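Local coordinates for protein diaminopimelate decarboxylase (Phaeodactylum tricornutum, PDB 7JPJ) that probably catalyses the PLP-dependent decarboxylation of diaminopimelate in lysine biosynthesis, working as an obligate dimer that here holds D-lysine, at residues M59-P63 with E85-A89; V285-L291 with G391-Y395; M316-R321 with Y395-T401; P322-V328 with P365-P370. The contacts are given in a common frame with arbitrary orientation. Residue numbers count along the deposited sequence, not the author numbering.

Interaction 1 (M59-P63 with E85-A89); sequences MKACP and EVRRA
M59 to A61 form a short 3-10 turn, and C62 N bonds weakly to M59 O. E85 to A89 are helical. M59 and E85 are the nearest CA pair, 7.6 Å apart. The M59 side chain points toward the helix with chi1 p, chi2 t and chi3 m. Its SD lies 3.5 Å from E85 O and 4.1 Å from A89 CB. E85 (chi1 m, chi2 t) reaches back, with OE2 3.4 Å from K60 CB. A water accepts from K60 N (3.1 Å) and donates to E85 OE1 (2.9 Å). S81 N also bonds OE1. The loop M59-P63 follows strand 53-58 of the TIM-type barrel and carries K60, the predicted PLP lysine, without cofactor here. K60 extends away from the helix (chi1 p, then t throughout) toward a sulfate. R88 is fully extended, with chi1 to chi3 all t. P63 CG sits over one face of its guanidinium, 3.4 Å from NH1. S406 and E437 of the second subunit bind this guanidinium.

Interaction 2 (V285-L291 with G391-Y395); sequences VAMAGAL and GSGAY. With SO4 (sulfate ion), chain D.
Two backbone hydrogen bonds join the segments. G393 N donates to A286 O (3.1 Å) and S392 N to G289 O (2.9 Å). A286 to G289 make a type I turn before strand 289-300. The nearest CA pairs are G289-G393 (3.7 Å), M287-G391 (4.2 Å) and A290-S392 (4.8 Å). Two CA-H...O contacts add to these: G393 CA to V285 O (3.2 Å) and G391 CA to A286 O (3.3 Å). A water accepts from G391 N (2.8 Å) and lies 2.8 Å from M287 O. A CB on G289 or G393 would clash with the other segment, and G391 has positive phi (64/27). Apolar contacts are small: A394 CB lies 3.8 Å from V285 CG2 and 4.0 Å from A286 CB. The Y395 side chain (chi1 m) takes no part, and its OH donates to sulfate O3 (2.6 Å). The glycine-rich loop of the beta domain packs on the turn leading from the barrel into strand 289-300, beside the D-lysine pocket, as in fold-type III PLP decarboxylases.

Interaction 3 (M316-R321 with Y395-T401); sequences MTDVLR and YCSGMST. With SO4 (sulfate ion), chain D.
S400 OG donates to T317 O at 3.0 Å, with S400 chi1 p and its CB directed toward the other segment. T401 adds two weak bonds to one acceptor: N to M316 O (3.3 Å) and OG1 to M316 O (2.9 Å). Both segments are irregular loops of the C-terminal beta domain of a fold-type III PLP decarboxylase. The nearest CA pairs are T317 with T401 (4.5 Å), V319 with C396 (4.9 Å) and L320 with S400 (5.2 Å). T317 CA also makes a CA-H...O contact with T401 O (3.3 Å). T317 OG1 is bonded by H355. Packing takes over beyond these bonds. L320 (chi1 t, chi2 p) points toward the second loop, with CD2 4.2 Å from M399 CE and CD1 4.2 Å from T401 CG2. L320 also packs on T401 of the second subunit, so this contact lies at the dimer interface. V319 CG1 meets C396 SG at 3.9 Å. R321 (chi1 m, chi2 t) runs past Y395 and touches the bound D-lysine. Y395 has positive phi (58/39) and sends its ring to a sulfate, away from this contact. R321 CG lies 3.6 Å from Y395 O.

Interaction 4 (P322-V328 with P365-P370); sequences PSLYGAV and PAPGEP
P365 lays its ring against the start of the helix and the chain that leaves it. Its CG is 3.8 Å from P322 O, 4.1 Å from P322 CB and 4.0 Å from G326 CA. P370 presses on the helix backbone: its CB lies 3.2 Å from S323 O and 3.4 Å from P322 O. P322 O also accepts G326 N at 3.0 Å. G326 is first to leave helical angles, with positive phi (77/30). A CB there would run into G368 and E369, and its CA lies 4.1 Å from that of P370. One hydrogen bond, G368 N to G326 O (2.9 Å, 168°), joins the segments. A366 to E369 form a type II turn closed by E369 N to A366 O (3.0 Å). G368, third residue of the turn, has positive phi (82/3), and its CA contacts Y325 O at 3.6 Å. V328 (chi1 t) puts CG2 4.2 Å from P367 CG. The Y325 CA-to-CB bond points away, and its side chain lies about 4 Å from the bound D-lysine. This partly buried contact packs helix 321-325 and its exit against the short, weakly bonded strand 365-366 and the turn after it, while L324 meets L324 of the second subunit.

Interactions 1, 2 and 3 are buried, while interaction 4 is partly buried, with its A366-E369 turn near solvent. Interactions 2 and 3 share Y395, whose N probably bonds A61 O and whose OH packs on K60 CE, so the loop of interaction 1 that carries the predicted PLP lysine meets the 391-401 loop. Segments 316-321 and 322-328 are consecutive, and interaction 4 is nested inside the loop interaction 3 closes. M399 CE packs on L324 and Y325. Interaction 1 relies on long side chains and a bridging water, and interaction 2 on glycine backbone. Interaction 3 mixes hydroxyl bonds with apolar packing, and interaction 4 uses proline rings. All four reach the second subunit, interaction 2 through Y395 alone.

Interaction 1 (M59-P63 with E85-A89)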
loop_
_atom_site.group_PDB
_atom_site.type_symbol
_atom_site.label_atom_id
_atom_site.label_comp_id
_atom_site.label_asym_id
_atom_site.label_seq_id
_atom_site.Cartn_x
_atom_site.Cartn_y
_atom_site.Cartn_z
ATOM N N MET A 59 -1.278 14.973 10.310
ATOM C CA MET A 59 -0.674 15.145 8.992
ATOM C C MET A 59 -0.420 13.829 8.272
ATOM O O MET A 59 -0.145 13.852 7.066
ATOM C CB MET A 59 0.646 15.909 9.100
ATOM C CG MET A 59 1.669 15.253 10.010
ATOM S SD MET A 59 3.185 16.217 10.145
ATOM C CE MET A 59 3.770 16.157 8.455
ATOM N N LYS A 60 -0.494 12.693 8.973
ATOM C CA LYS A 60 -0.324 11.398 8.322
ATOM C C LYS A 60 -1.355 11.165 7.225
ATOM O O LYS A 60 -1.145 10.303 6.365
ATOM C CB LYS A 60 -0.405 10.273 9.355
ATOM C CG LYS A 60 -1.815 9.985 9.849
ATOM C CD LYS A 60 -1.802 9.198 11.150
ATOM C CE LYS A 60 -3.211 8.957 11.664
ATOM N NZ LYS A 60 -3.212 8.427 13.054
ATOM N N ALA A 61 -2.460 11.914 7.232
ATOM C CA ALA A 61 -3.486 11.755 6.212
ATOM C C ALA A 61 -3.095 12.418 4.897
ATOM O O ALA A 61 -3.501 11.946 3.830
ATOM C CB ALA A 61 -4.813 12.321 6.717
ATOM N N CYS A 62 -2.317 13.504 4.953
ATOM C CA CYS A 62 -1.824 14.209 3.774
ATOM C C CYS A 62 -0.732 15.198 4.169
ATOM O O CYS A 62 -1.031 16.282 4.687
ATOM C CB CYS A 62 -2.955 14.943 3.057
ATOM S SG CYS A 62 -2.459 15.586 1.443
ATOM N N PRO A 63 0.542 14.873 3.920
ATOM C CA PRO A 63 1.631 15.671 4.499
ATOM C C PRO A 63 2.203 16.751 3.590
ATOM O O PRO A 63 3.288 17.265 3.876
ATOM C CB PRO A 63 2.693 14.610 4.821
ATOM C CG PRO A 63 2.386 13.442 3.896
ATOM C CD PRO A 63 1.044 13.663 3.249
ATOM N N GLU A 85 7.781 12.989 10.703
ATOM C CA GLU A 85 6.727 13.975 10.502
ATOM C C GLU A 85 6.991 15.242 11.305
ATOM O O GLU A 85 6.627 16.340 10.868
ATOM C CB GLU A 85 5.371 13.378 10.874
ATOM C CG GLU A 85 4.834 12.386 9.858
ATOM C CD GLU A 85 3.433 11.908 10.189
ATOM O OE1 GLU A 85 2.940 12.220 11.296
ATOM O OE2 GLU A 85 2.825 11.220 9.342
ATOM N N VAL A 86 7.620 15.114 12.475
ATOM C CA VAL A 86 7.991 16.294 13.250
ATOM C C VAL A 86 8.979 17.145 12.465
ATOM O O VAL A 86 8.788 18.354 12.294
ATOM C CB VAL A 86 8.568 15.887 14.618
ATOM C CG1 VAL A 86 8.966 17.121 15.412
ATOM C CG2 VAL A 86 7.571 15.045 15.392
ATOM N N ARG A 87 10.048 16.518 11.966
ATOM C CA ARG A 87 11.039 17.248 11.184
ATOM C C ARG A 87 10.462 17.731 9.860
ATOM O O ARG A 87 10.913 18.749 9.323
ATOM C CB ARG A 87 12.265 16.366 10.941
ATOM C CG ARG A 87 13.146 16.156 12.165
ATOM C CD ARG A 87 14.622 16.122 11.784
ATOM N NE ARG A 87 15.492 15.871 12.931
ATOM C CZ ARG A 87 16.085 16.825 13.646
ATOM N NH1 ARG A 87 15.903 18.102 13.335
ATOM N NH2 ARG A 87 16.864 16.503 14.672
ATOM N N ARG A 88 9.471 17.021 9.320
ATOM C CA ARG A 88 8.845 17.448 8.073
ATOM C C ARG A 88 7.991 18.694 8.284
ATOM O O ARG A 88 8.060 19.647 7.499
ATOM C CB ARG A 88 8.009 16.303 7.497
ATOM C CG ARG A 88 7.504 16.527 6.083
ATOM C CD ARG A 88 6.830 15.272 5.543
ATOM N NE ARG A 88 6.447 15.410 4.140
ATOM C CZ ARG A 88 5.961 14.420 3.397
ATOM N NH1 ARG A 88 5.798 13.213 3.919
ATOM N NH2 ARG A 88 5.637 14.637 2.131
ATOM N N ALA A 89 7.180 18.705 9.347
ATOM C CA ALA A 89 6.318 19.853 9.612
ATOM C C ALA A 89 7.128 21.107 9.888
ATOM O O ALA A 89 6.710 22.211 9.520
ATOM C CB ALA A 89 5.386 19.561 10.788
HETATM O O HOH W 1 0.125 12.224 11.953
#

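Interaction 2 (V285-L291 with G391-Y395)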
loop_
_atom_site.group_PDB
_atom_site.type_symbol
_atom_site.label_atom_id
_atom_site.label_comp_id
_atom_site.label_asym_id
_atom_site.label_seq_id
_atom_site.Cartn_x
_atom_site.Cartn_y
_atom_site.Cartn_z
ATOM N N VAL A 285 -9.252 16.750 5.470
ATOM C CA VAL A 285 -8.646 16.731 4.142
ATOM C C VAL A 285 -9.329 15.750 3.192
ATOM O O VAL A 285 -9.072 15.779 1.983
ATOM C CB VAL A 285 -7.140 16.415 4.237
ATOM C CG1 VAL A 285 -6.397 17.531 4.956
ATOM C CG2 VAL A 285 -6.915 15.082 4.933
ATOM N N ALA A 286 -10.191 14.875 3.717
ATOM C CA ALA A 286 -10.790 13.823 2.898
ATOM C C ALA A 286 -11.518 14.371 1.677
ATOM O O ALA A 286 -11.104 14.118 0.540
ATOM C CB ALA A 286 -11.757 12.974 3.724
ATOM N N MET A 287 -12.602 15.118 1.895
ATOM C CA MET A 287 -13.375 15.678 0.789
ATOM C C MET A 287 -12.660 16.814 0.077
ATOM O O MET A 287 -13.181 17.311 -0.926
ATOM C CB MET A 287 -14.736 16.172 1.287
ATOM C CG MET A 287 -15.575 15.111 1.980
ATOM S SD MET A 287 -15.730 13.559 1.071
ATOM C CE MET A 287 -16.338 14.128 -0.516
ATOM N N ALA A 288 -11.499 17.241 0.563
ATOM C CA ALA A 288 -10.766 18.333 -0.058
ATOM C C ALA A 288 -9.849 17.873 -1.180
ATOM O O ALA A 288 -9.277 18.718 -1.875
ATOM C CB ALA A 288 -9.945 19.087 0.994
ATOM N N GLY A 289 -9.702 16.570 -1.379
ATOM C CA GLY A 289 -8.804 16.054 -2.391
ATOM C C GLY A 289 -9.514 15.094 -3.322
ATOM O O GLY A 289 -10.470 14.421 -2.943
ATOM N N ALA A 290 -9.021 15.038 -4.557
ATOM C CA ALA A 290 -9.641 14.208 -5.578
ATOM C C ALA A 290 -8.582 13.700 -6.542
ATOM O O ALA A 290 -7.701 14.454 -6.962
ATOM C CB ALA A 290 -10.718 14.979 -6.350
ATOM N N LEU A 291 -8.679 12.417 -6.887
ATOM C CA LEU A 291 -7.827 11.835 -7.914
ATOM C C LEU A 291 -8.426 12.107 -9.289
ATOM O O LEU A 291 -9.608 11.835 -9.528
ATOM C CB LEU A 291 -7.665 10.331 -7.692
ATOM C CG LEU A 291 -6.948 9.556 -8.802
ATOM C CD1 LEU A 291 -5.464 9.895 -8.837
ATOM C CD2 LEU A 291 -7.160 8.060 -8.652
ATOM N N GLY A 391 -13.181 12.440 -2.489
ATOM C CA GLY A 391 -12.873 11.950 -1.155
ATOM C C GLY A 391 -11.519 11.288 -1.051
ATOM O O GLY A 391 -11.319 10.426 -0.187
ATOM N N SER A 392 -10.578 11.669 -1.913
ATOM C CA SER A 392 -9.271 11.029 -1.992
ATOM C C SER A 392 -8.160 11.925 -1.455
ATOM O O SER A 392 -7.008 11.818 -1.881
ATOM C CB SER A 392 -8.974 10.613 -3.430
ATOM O OG SER A 392 -9.971 9.733 -3.917
ATOM N N GLY A 393 -8.491 12.816 -0.523
ATOM C CA GLY A 393 -7.514 13.692 0.084
ATOM C C GLY A 393 -6.935 13.202 1.391
ATOM O O GLY A 393 -6.047 13.852 1.953
ATOM N N ALA A 394 -7.413 12.066 1.893
ATOM C CA ALA A 394 -6.952 11.501 3.153
ATOM C C ALA A 394 -6.521 10.061 2.929
ATOM O O ALA A 394 -7.289 9.257 2.390
ATOM C CB ALA A 394 -8.045 11.568 4.223
ATOM N N TYR A 395 -5.288 9.746 3.332
ATOM C CA TYR A 395 -4.751 8.387 3.257
ATOM C C TYR A 395 -4.769 7.851 1.826
ATOM O O TYR A 395 -5.061 6.679 1.583
ATOM C CB TYR A 395 -5.499 7.450 4.207
ATOM C CG TYR A 395 -5.514 7.954 5.629
ATOM C CD1 TYR A 395 -4.373 7.900 6.413
ATOM C CD2 TYR A 395 -6.667 8.494 6.184
ATOM C CE1 TYR A 395 -4.376 8.362 7.713
ATOM C CE2 TYR A 395 -6.682 8.960 7.484
ATOM C CZ TYR A 395 -5.531 8.891 8.245
ATOM O OH TYR A 395 -5.534 9.353 9.542
HETATM S S SO4 D . -8.650 10.069 11.482
HETATM O O1 SO4 D . -9.694 9.460 10.662
HETATM O O2 SO4 D . -9.212 11.196 12.224
HETATM O O3 SO4 D . -7.565 10.543 10.628
HETATM O O4 SO4 D . -8.123 9.071 12.409
HETATM O O HOH W 2 -13.577 15.165 -2.715
#

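Interaction 3 (M316-R321 with Y395-T401)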
loop_
_atom_site.group_PDB
_atom_site.type_symbol
_atom_site.label_atom_id
_atom_site.label_comp_id
_atom_site.label_asym_id
_atom_site.label_seq_id
_atom_site.Cartn_x
_atom_site.Cartn_y
_atom_site.Cartn_z
ATOM N N MET A 316 -4.061 1.519 -7.549
ATOM C CA MET A 316 -3.597 1.373 -6.173
ATOM C C MET A 316 -2.282 2.106 -5.923
ATOM O O MET A 316 -1.954 2.390 -4.765
ATOM C CB MET A 316 -3.449 -0.108 -5.831
ATOM C CG MET A 316 -2.810 -0.918 -6.941
ATOM S SD MET A 316 -2.321 -2.562 -6.408
ATOM C CE MET A 316 -3.858 -3.159 -5.704
ATOM N N THR A 317 -1.521 2.409 -6.980
ATOM C CA THR A 317 -0.365 3.289 -6.864
ATOM C C THR A 317 -0.745 4.677 -6.359
ATOM O O THR A 317 0.114 5.393 -5.835
ATOM C CB THR A 317 0.329 3.425 -8.219
ATOM O OG1 THR A 317 -0.661 3.603 -9.241
ATOM C CG2 THR A 317 1.152 2.189 -8.532
ATOM N N ASP A 318 -2.002 5.071 -6.510
ATOM C CA ASP A 318 -2.447 6.410 -6.148
ATOM C C ASP A 318 -3.570 6.420 -5.125
ATOM O O ASP A 318 -3.592 7.295 -4.254
ATOM C CB ASP A 318 -2.887 7.160 -7.408
ATOM C CG ASP A 318 -1.947 6.926 -8.571
ATOM O OD1 ASP A 318 -0.837 7.502 -8.567
ATOM O OD2 ASP A 318 -2.306 6.141 -9.474
ATOM N N VAL A 319 -4.508 5.480 -5.204
ATOM C CA VAL A 319 -5.573 5.341 -4.216
ATOM C C VAL A 319 -5.656 3.864 -3.844
ATOM O O VAL A 319 -6.113 3.041 -4.649
ATOM C CB VAL A 319 -6.924 5.858 -4.728
ATOM C CG1 VAL A 319 -7.990 5.695 -3.664
ATOM C CG2 VAL A 319 -6.817 7.320 -5.140
ATOM N N LEU A 320 -5.212 3.529 -2.632
ATOM C CA LEU A 320 -5.162 2.150 -2.169
ATOM C C LEU A 320 -6.381 1.743 -1.351
ATOM O O LEU A 320 -6.645 0.543 -1.219
ATOM C CB LEU A 320 -3.892 1.928 -1.335
ATOM C CG LEU A 320 -3.673 0.564 -0.678
ATOM C CD1 LEU A 320 -3.364 -0.505 -1.715
ATOM C CD2 LEU A 320 -2.579 0.646 0.372
ATOM N N ARG A 321 -7.136 2.708 -0.825
ATOM C CA ARG A 321 -8.260 2.383 0.053
ATOM C C ARG A 321 -9.280 1.430 -0.566
ATOM O O ARG A 321 -9.839 0.609 0.183
ATOM C CB ARG A 321 -8.929 3.680 0.522
ATOM C CG ARG A 321 -7.988 4.604 1.287
ATOM C CD ARG A 321 -8.728 5.639 2.130
ATOM N NE ARG A 321 -10.159 5.690 1.837
ATOM C CZ ARG A 321 -11.118 5.373 2.702
ATOM N NH1 ARG A 321 -10.811 4.980 3.932
ATOM N NH2 ARG A 321 -12.389 5.452 2.337
ATOM N N TYR A 395 -5.288 9.746 3.332
ATOM C CA TYR A 395 -4.751 8.387 3.257
ATOM C C TYR A 395 -4.769 7.851 1.826
ATOM O O TYR A 395 -5.061 6.679 1.583
ATOM C CB TYR A 395 -5.499 7.450 4.207
ATOM C CG TYR A 395 -5.514 7.954 5.629
ATOM C CD1 TYR A 395 -4.373 7.900 6.413
ATOM C CD2 TYR A 395 -6.667 8.494 6.184
ATOM C CE1 TYR A 395 -4.376 8.362 7.713
ATOM C CE2 TYR A 395 -6.682 8.960 7.484
ATOM C CZ TYR A 395 -5.531 8.891 8.245
ATOM O OH TYR A 395 -5.534 9.353 9.542
ATOM N N CYS A 396 -4.453 8.724 0.869
ATOM C CA CYS A 396 -4.275 8.314 -0.522
ATOM C C CYS A 396 -2.883 8.690 -1.004
ATOM O O CYS A 396 -2.042 7.804 -1.177
ATOM C CB CYS A 396 -5.364 8.923 -1.407
ATOM S SG CYS A 396 -7.034 8.368 -1.001
ATOM N N SER A 397 -2.605 9.977 -1.224
ATOM C CA SER A 397 -1.239 10.393 -1.519
ATOM C C SER A 397 -0.296 10.028 -0.379
ATOM O O SER A 397 0.843 9.608 -0.615
ATOM C CB SER A 397 -1.195 11.896 -1.789
ATOM O OG SER A 397 0.132 12.326 -2.021
ATOM N N GLY A 398 -0.757 10.163 0.864
ATOM C CA GLY A 398 0.074 9.838 2.008
ATOM C C GLY A 398 0.139 8.370 2.374
ATOM O O GLY A 398 0.893 8.013 3.282
ATOM N N MET A 399 -0.628 7.513 1.698
ATOM C CA MET A 399 -0.600 6.084 1.987
ATOM C C MET A 399 -1.067 5.286 0.776
ATOM O O MET A 399 -2.243 4.924 0.668
ATOM C CB MET A 399 -1.459 5.764 3.214
ATOM C CG MET A 399 -1.634 4.277 3.498
ATOM S SD MET A 399 -3.111 3.918 4.464
ATOM C CE MET A 399 -4.188 3.285 3.182
ATOM N N SER A 400 -0.152 5.022 -0.149
ATOM C CA SER A 400 -0.454 4.249 -1.341
ATOM C C SER A 400 0.778 3.440 -1.711
ATOM O O SER A 400 1.851 3.597 -1.124
ATOM C CB SER A 400 -0.878 5.151 -2.508
ATOM O OG SER A 400 0.168 6.035 -2.880
ATOM N N THR A 401 0.618 2.569 -2.698
ATOM C CA THR A 401 1.736 1.770 -3.199
ATOM C C THR A 401 2.364 2.447 -4.416
ATOM O O THR A 401 2.343 1.937 -5.535
ATOM C CB THR A 401 1.274 0.352 -3.521
ATOM O OG1 THR A 401 0.173 0.399 -4.435
ATOM C CG2 THR A 401 0.839 -0.358 -2.255
HETATM S S SO4 D . -8.650 10.069 11.482
HETATM O O1 SO4 D . -9.694 9.460 10.662
HETATM O O2 SO4 D . -9.212 11.196 12.224
HETATM O O3 SO4 D . -7.565 10.543 10.628
HETATM O O4 SO4 D . -8.123 9.071 12.409
#

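Interaction 4 (P322-V328 with P365-P370)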
loop_
_atom_site.group_PDB
_atom_site.type_symbol
_atom_site.label_atom_id
_atom_site.label_comp_id
_atom_site.label_asym_id
_atom_site.label_seq_id
_atom_site.Cartn_x
_atom_site.Cartn_y
_atom_site.Cartn_z
ATOM N N PRO A 322 -9.585 1.474 -1.872
ATOM C CA PRO A 322 -10.453 0.424 -2.434
ATOM C C PRO A 322 -9.881 -0.975 -2.293
ATOM O O PRO A 322 -10.618 -1.901 -1.932
ATOM C CB PRO A 322 -10.587 0.836 -3.906
ATOM C CG PRO A 322 -10.411 2.296 -3.894
ATOM C CD PRO A 322 -9.387 2.575 -2.831
ATOM N N SER A 323 -8.587 -1.161 -2.572
ATOM C CA SER A 323 -7.990 -2.488 -2.440
ATOM C C SER A 323 -7.796 -2.885 -0.984
ATOM O O SER A 323 -7.910 -4.069 -0.648
ATOM C CB SER A 323 -6.645 -2.548 -3.169
ATOM O OG SER A 323 -6.798 -2.344 -4.560
ATOM N N LEU A 324 -7.505 -1.923 -0.108
ATOM C CA LEU A 324 -7.112 -2.262 1.256
ATOM C C LEU A 324 -8.316 -2.513 2.156
ATOM O O LEU A 324 -8.268 -3.388 3.026
ATOM C CB LEU A 324 -6.235 -1.153 1.836
ATOM C CG LEU A 324 -5.566 -1.455 3.177
ATOM C CD1 LEU A 324 -4.826 -2.785 3.126
ATOM C CD2 LEU A 324 -4.621 -0.328 3.555
ATOM N N TYR A 325 -9.400 -1.762 1.967
ATOM C CA TYR A 325 -10.570 -1.877 2.823
ATOM C C TYR A 325 -11.848 -2.243 2.087
ATOM O O TYR A 325 -12.824 -2.627 2.740
ATOM C CB TYR A 325 -10.813 -0.562 3.583
ATOM C CG TYR A 325 -9.581 0.030 4.230
ATOM C CD1 TYR A 325 -8.863 -0.682 5.182
ATOM C CD2 TYR A 325 -9.142 1.309 3.895
ATOM C CE1 TYR A 325 -7.739 -0.143 5.780
ATOM C CE2 TYR A 325 -8.021 1.858 4.487
ATOM C CZ TYR A 325 -7.321 1.126 5.429
ATOM O OH TYR A 325 -6.201 1.662 6.025
ATOM N N GLY A 326 -11.876 -2.150 0.760
ATOM C CA GLY A 326 -13.135 -2.236 0.052
ATOM C C GLY A 326 -13.938 -0.962 0.149
ATOM O O GLY A 326 -15.173 -1.006 0.135
ATOM N N ALA A 327 -13.262 0.178 0.262
ATOM C CA ALA A 327 -13.927 1.459 0.437
ATOM C C ALA A 327 -14.430 1.983 -0.900
ATOM O O ALA A 327 -13.696 1.986 -1.893
ATOM C CB ALA A 327 -12.974 2.469 1.072
ATOM N N VAL A 328 -15.681 2.427 -0.917
ATOM C CA VAL A 328 -16.273 3.049 -2.093
ATOM C C VAL A 328 -15.967 4.539 -2.057
ATOM O O VAL A 328 -16.084 5.182 -1.006
ATOM C CB VAL A 328 -17.790 2.796 -2.142
ATOM C CG1 VAL A 328 -18.377 3.286 -3.461
ATOM C CG2 VAL A 328 -18.085 1.320 -1.937
ATOM N N PRO A 365 -15.041 -1.675 -5.905
ATOM C CA PRO A 365 -15.307 -2.948 -5.234
ATOM C C PRO A 365 -16.657 -2.964 -4.529
ATOM O O PRO A 365 -17.300 -1.934 -4.312
ATOM C CB PRO A 365 -14.163 -3.036 -4.214
ATOM C CG PRO A 365 -13.918 -1.612 -3.840
ATOM C CD PRO A 365 -14.232 -0.772 -5.066
ATOM N N ALA A 366 -17.079 -4.173 -4.175
ATOM C CA ALA A 366 -18.260 -4.322 -3.341
ATOM C C ALA A 366 -17.984 -3.721 -1.965
ATOM O O ALA A 366 -16.869 -3.848 -1.448
ATOM C CB ALA A 366 -18.648 -5.795 -3.211
ATOM N N PRO A 367 -18.966 -3.055 -1.353
ATOM C CA PRO A 367 -18.716 -2.363 -0.079
ATOM C C PRO A 367 -18.139 -3.262 1.006
ATOM O O PRO A 367 -18.791 -4.208 1.463
ATOM C CB PRO A 367 -20.105 -1.841 0.308
ATOM C CG PRO A 367 -20.809 -1.682 -0.998
ATOM C CD PRO A 367 -20.327 -2.809 -1.860
ATOM N N GLY A 368 -16.905 -2.968 1.417
ATOM C CA GLY A 368 -16.241 -3.693 2.479
ATOM C C GLY A 368 -15.591 -4.996 2.072
ATOM O O GLY A 368 -15.050 -5.694 2.938
ATOM N N GLU A 369 -15.626 -5.351 0.790
ATOM C CA GLU A 369 -15.072 -6.610 0.298
ATOM C C GLU A 369 -14.260 -6.315 -0.955
ATOM O O GLU A 369 -14.804 -6.280 -2.067
ATOM C CB GLU A 369 -16.178 -7.627 0.020
ATOM C CG GLU A 369 -17.113 -7.863 1.196
ATOM C CD GLU A 369 -16.410 -8.514 2.369
ATOM O OE1 GLU A 369 -15.646 -9.478 2.142
ATOM O OE2 GLU A 369 -16.620 -8.067 3.518
ATOM N N PRO A 370 -12.946 -6.103 -0.817
ATOM C CA PRO A 370 -12.146 -5.670 -1.974
ATOM C C PRO A 370 -11.922 -6.756 -3.010
ATOM O O PRO A 370 -11.372 -6.458 -4.078
ATOM C CB PRO A 370 -10.821 -5.232 -1.338
ATOM C CG PRO A 370 -10.726 -6.035 -0.090
ATOM C CD PRO A 370 -12.132 -6.245 0.403
#